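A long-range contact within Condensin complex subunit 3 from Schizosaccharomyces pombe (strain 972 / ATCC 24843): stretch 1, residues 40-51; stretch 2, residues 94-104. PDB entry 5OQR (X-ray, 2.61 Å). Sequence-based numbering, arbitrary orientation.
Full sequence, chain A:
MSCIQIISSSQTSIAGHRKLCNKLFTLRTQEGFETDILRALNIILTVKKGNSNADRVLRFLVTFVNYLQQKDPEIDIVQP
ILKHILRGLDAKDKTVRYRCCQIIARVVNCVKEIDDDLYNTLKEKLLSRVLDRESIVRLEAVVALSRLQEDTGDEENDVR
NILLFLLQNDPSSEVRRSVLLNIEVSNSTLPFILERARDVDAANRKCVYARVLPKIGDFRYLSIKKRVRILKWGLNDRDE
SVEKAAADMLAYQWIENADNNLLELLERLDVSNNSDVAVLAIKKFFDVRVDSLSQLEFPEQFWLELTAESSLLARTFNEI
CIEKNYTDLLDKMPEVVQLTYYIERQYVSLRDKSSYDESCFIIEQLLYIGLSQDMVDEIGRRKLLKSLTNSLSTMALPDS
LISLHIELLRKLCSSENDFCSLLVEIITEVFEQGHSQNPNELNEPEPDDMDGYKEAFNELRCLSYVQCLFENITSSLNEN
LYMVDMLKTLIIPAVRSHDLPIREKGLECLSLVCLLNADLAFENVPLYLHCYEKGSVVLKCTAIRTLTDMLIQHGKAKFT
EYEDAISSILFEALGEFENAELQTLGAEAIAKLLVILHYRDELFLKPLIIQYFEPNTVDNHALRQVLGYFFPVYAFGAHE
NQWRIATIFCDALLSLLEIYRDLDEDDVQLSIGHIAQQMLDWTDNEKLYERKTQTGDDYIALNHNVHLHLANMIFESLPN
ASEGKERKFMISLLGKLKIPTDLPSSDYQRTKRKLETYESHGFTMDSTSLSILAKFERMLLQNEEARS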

# COMPACT_ATOMS: atom_id res chain seq x y z
N ALA A 40 -46.09 15.66 -12.84
CA ALA A 40 -45.40 15.53 -11.56
C ALA A 40 -43.90 15.40 -11.76
O ALA A 40 -43.11 15.93 -10.97
CB ALA A 40 -45.94 14.32 -10.79
N LEU A 41 -43.48 14.70 -12.82
CA LEU A 41 -42.06 14.51 -13.08
C LEU A 41 -41.42 15.78 -13.63
O LEU A 41 -40.28 16.11 -13.27
CB LEU A 41 -41.86 13.34 -14.04
CG LEU A 41 -42.35 12.01 -13.48
CD1 LEU A 41 -42.48 10.99 -14.58
CD2 LEU A 41 -41.41 11.50 -12.40
N ASN A 42 -42.13 16.50 -14.50
CA ASN A 42 -41.64 17.80 -14.95
C ASN A 42 -41.30 18.70 -13.77
O ASN A 42 -40.42 19.56 -13.88
CB ASN A 42 -42.68 18.46 -15.85
CG ASN A 42 -42.97 17.66 -17.10
OD1 ASN A 42 -42.11 16.94 -17.61
ND2 ASN A 42 -44.19 17.78 -17.61
N ILE A 43 -41.99 18.52 -12.64
CA ILE A 43 -41.68 19.26 -11.43
C ILE A 43 -40.60 18.58 -10.60
O ILE A 43 -40.08 19.19 -9.65
CB ILE A 43 -42.99 19.48 -10.62
CG1 ILE A 43 -43.79 20.61 -11.28
CG2 ILE A 43 -42.70 19.76 -9.14
CD1 ILE A 43 -45.03 21.03 -10.54
N ILE A 44 -40.23 17.35 -10.94
CA ILE A 44 -39.06 16.73 -10.32
C ILE A 44 -37.78 17.14 -11.01
O ILE A 44 -36.70 17.06 -10.41
CB ILE A 44 -39.24 15.20 -10.30
CG1 ILE A 44 -40.09 14.80 -9.09
CG2 ILE A 44 -37.89 14.47 -10.25
CD1 ILE A 44 -40.64 13.40 -9.16
N LEU A 45 -37.85 17.59 -12.27
CA LEU A 45 -36.66 18.07 -12.96
C LEU A 45 -36.22 19.44 -12.47
O LEU A 45 -35.05 19.80 -12.66
CB LEU A 45 -36.92 18.12 -14.47
CG LEU A 45 -37.51 16.87 -15.12
CD1 LEU A 45 -37.43 16.98 -16.63
CD2 LEU A 45 -36.82 15.60 -14.64
N THR A 46 -37.12 20.21 -11.86
CA THR A 46 -36.76 21.55 -11.40
C THR A 46 -36.06 21.53 -10.05
O THR A 46 -35.21 22.38 -9.79
CB THR A 46 -38.01 22.44 -11.32
OG1 THR A 46 -37.66 23.72 -10.78
CG2 THR A 46 -39.09 21.80 -10.46
N VAL A 47 -36.40 20.57 -9.18
CA VAL A 47 -35.78 20.50 -7.87
C VAL A 47 -34.31 20.11 -8.01
O VAL A 47 -33.97 19.15 -8.72
CB VAL A 47 -36.53 19.50 -6.96
CG1 VAL A 47 -37.86 20.09 -6.53
CG2 VAL A 47 -36.73 18.16 -7.66
N LYS A 48 -33.44 20.85 -7.34
CA LYS A 48 -32.02 20.54 -7.34
C LYS A 48 -31.72 19.35 -6.44
O LYS A 48 -32.51 19.01 -5.55
CB LYS A 48 -31.21 21.76 -6.89
CG LYS A 48 -31.36 23.00 -7.78
CD LYS A 48 -30.73 22.79 -9.14
CE LYS A 48 -31.00 23.95 -10.09
NZ LYS A 48 -32.39 23.92 -10.62
N LYS A 49 -30.58 18.72 -6.67
CA LYS A 49 -30.18 17.58 -5.86
C LYS A 49 -30.06 17.99 -4.39
O LYS A 49 -29.88 19.16 -4.06
CB LYS A 49 -28.86 16.99 -6.36
CG LYS A 49 -28.28 15.93 -5.42
CD LYS A 49 -27.21 15.08 -6.07
CE LYS A 49 -26.63 14.10 -5.06
NZ LYS A 49 -25.97 12.93 -5.71
N GLY A 50 -30.17 17.00 -3.52
CA GLY A 50 -30.15 17.22 -2.09
C GLY A 50 -31.51 17.30 -1.45
O GLY A 50 -31.59 17.59 -0.25
N ASN A 51 -32.57 17.05 -2.20
CA ASN A 51 -33.94 17.17 -1.70
C ASN A 51 -34.44 15.78 -1.33
O ASN A 51 -34.60 14.91 -2.20
CB ASN A 51 -34.84 17.81 -2.74
CG ASN A 51 -36.14 18.32 -2.16
OD1 ASN A 51 -36.68 17.73 -1.22
ND2 ASN A 51 -36.64 19.42 -2.69
N LYS A 94 -27.91 21.06 -15.16
CA LYS A 94 -27.29 19.78 -14.82
C LYS A 94 -28.24 18.89 -14.02
O LYS A 94 -28.13 17.66 -14.07
CB LYS A 94 -26.00 20.01 -14.03
CG LYS A 94 -26.20 20.62 -12.65
CD LYS A 94 -24.86 20.94 -12.01
CE LYS A 94 -25.02 21.62 -10.66
NZ LYS A 94 -23.78 22.34 -10.25
N THR A 95 -29.19 19.50 -13.30
CA THR A 95 -30.15 18.71 -12.54
C THR A 95 -31.25 18.14 -13.42
O THR A 95 -31.73 17.03 -13.16
CB THR A 95 -30.73 19.57 -11.42
OG1 THR A 95 -31.05 20.87 -11.93
CG2 THR A 95 -29.73 19.68 -10.28
N VAL A 96 -31.67 18.87 -14.46
CA VAL A 96 -32.58 18.30 -15.44
C VAL A 96 -31.95 17.06 -16.07
O VAL A 96 -32.63 16.06 -16.32
CB VAL A 96 -32.97 19.35 -16.49
CG1 VAL A 96 -33.72 18.71 -17.66
CG2 VAL A 96 -33.81 20.43 -15.85
N ARG A 97 -30.64 17.11 -16.33
CA ARG A 97 -29.94 15.93 -16.81
C ARG A 97 -29.81 14.89 -15.71
O ARG A 97 -29.96 13.69 -15.96
CB ARG A 97 -28.56 16.33 -17.34
CG ARG A 97 -28.48 16.51 -18.84
CD ARG A 97 -27.09 16.93 -19.26
NE ARG A 97 -26.66 18.14 -18.56
CZ ARG A 97 -25.41 18.56 -18.48
NH1 ARG A 97 -24.44 17.88 -19.07
NH2 ARG A 97 -25.12 19.67 -17.82
N TYR A 98 -29.51 15.32 -14.49
CA TYR A 98 -29.32 14.38 -13.39
C TYR A 98 -30.64 13.73 -12.99
O TYR A 98 -30.69 12.52 -12.74
CB TYR A 98 -28.69 15.10 -12.19
CG TYR A 98 -29.02 14.51 -10.85
CD1 TYR A 98 -28.39 13.35 -10.40
CD2 TYR A 98 -29.95 15.10 -10.01
CE1 TYR A 98 -28.68 12.81 -9.17
CE2 TYR A 98 -30.26 14.57 -8.78
CZ TYR A 98 -29.62 13.42 -8.36
OH TYR A 98 -29.91 12.88 -7.13
N ARG A 99 -31.73 14.50 -12.95
CA ARG A 99 -33.03 13.92 -12.65
C ARG A 99 -33.47 12.97 -13.75
O ARG A 99 -33.97 11.87 -13.48
CB ARG A 99 -34.07 15.02 -12.44
CG ARG A 99 -33.81 15.91 -11.23
CD ARG A 99 -33.91 15.14 -9.92
NE ARG A 99 -33.72 16.01 -8.76
CZ ARG A 99 -33.56 15.57 -7.52
NH1 ARG A 99 -33.57 14.27 -7.25
NH2 ARG A 99 -33.40 16.44 -6.53
N CYS A 100 -33.30 13.37 -15.01
CA CYS A 100 -33.66 12.50 -16.12
C CYS A 100 -32.95 11.15 -16.01
O CYS A 100 -33.59 10.09 -16.08
CB CYS A 100 -33.32 13.17 -17.45
SG CYS A 100 -34.55 14.37 -18.01
N CYS A 101 -31.63 11.17 -15.83
CA CYS A 101 -30.90 9.93 -15.63
C CYS A 101 -31.36 9.22 -14.36
O CYS A 101 -31.49 7.99 -14.34
CB CYS A 101 -29.40 10.21 -15.58
SG CYS A 101 -28.69 10.77 -17.14
N GLN A 102 -31.60 9.98 -13.30
CA GLN A 102 -32.09 9.39 -12.06
C GLN A 102 -33.40 8.65 -12.29
O GLN A 102 -33.57 7.50 -11.87
CB GLN A 102 -32.27 10.48 -11.00
CG GLN A 102 -32.72 9.97 -9.64
CD GLN A 102 -32.99 11.09 -8.66
OE1 GLN A 102 -33.43 12.17 -9.05
NE2 GLN A 102 -32.73 10.85 -7.39
N ILE A 103 -34.35 9.30 -12.96
CA ILE A 103 -35.66 8.69 -13.18
C ILE A 103 -35.53 7.48 -14.10
O ILE A 103 -36.01 6.39 -13.78
CB ILE A 103 -36.65 9.73 -13.75
CG1 ILE A 103 -36.82 10.89 -12.77
CG2 ILE A 103 -38.00 9.08 -14.02
CD1 ILE A 103 -37.50 12.10 -13.37
N ILE A 104 -34.87 7.66 -15.25
CA ILE A 104 -34.76 6.57 -16.21
C ILE A 104 -34.13 5.34 -15.56
O ILE A 104 -34.57 4.21 -15.78
CB ILE A 104 -33.97 7.03 -17.45
CG1 ILE A 104 -34.78 8.07 -18.23
CG2 ILE A 104 -33.62 5.84 -18.35
CD1 ILE A 104 -34.02 8.72 -19.34

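What ties the two stretches together most firmly? Arg99, on the helix of residues 94-104, reaches the loop that follows Thr46 and donates to two successive backbone carbonyls. Its NE meets Val47 O at 3.2 Å in a nearly straight hydrogen bond, and its NH2 meets Lys48 O at 2.9 Å in a more bent, weak one. Both oxygens lie near the guanidinium plane, at its edge, where the N-H groups point. Neither bond depends on the side chain of Val47 or Lys48.

How is the arginine held in position? Within its own helix, Arg99 NH1 donates to Gln102 OE1 at 2.8 Å, so NE, NH1 and NH2 each have a partner. The aliphatic part of the side chain packs as well: Arg99 CB lies 3.6 Å from Leu45 CD2.

Where do the backbones come closest? The CA atoms of Leu45 and Val96 are 4.8 Å apart, and Leu45 O is 3.5 Å from Val96 CG2. By Leu41 and Ile103 the CA separation is 8.7 Å, a gap that side chains fill. Ile103 CD1 sits 3.8 Å from Leu45 CD2, 3.9 Å from Ile44 CG2 and 4.1 Å from Leu41 CD2, gathering three apolar residues around one methyl. Leu45 CD1 also packs 4.1 Å from Cys100 SG.

What happens at the exposed end? Here the lysines contribute their hydrocarbon chains: Lys48 CD approaches Thr95 OG1 at 3.4 Å, and Lys49 CD lies 3.6 Å from Tyr98 OH. Lys48 NZ turns back to its own stretch, making a weak hydrogen bond to Thr46 O at 3.3 Å. Gly50 follows with phi near 97°, a conformation in which a CB would jam against the carbonyl O of Lys49.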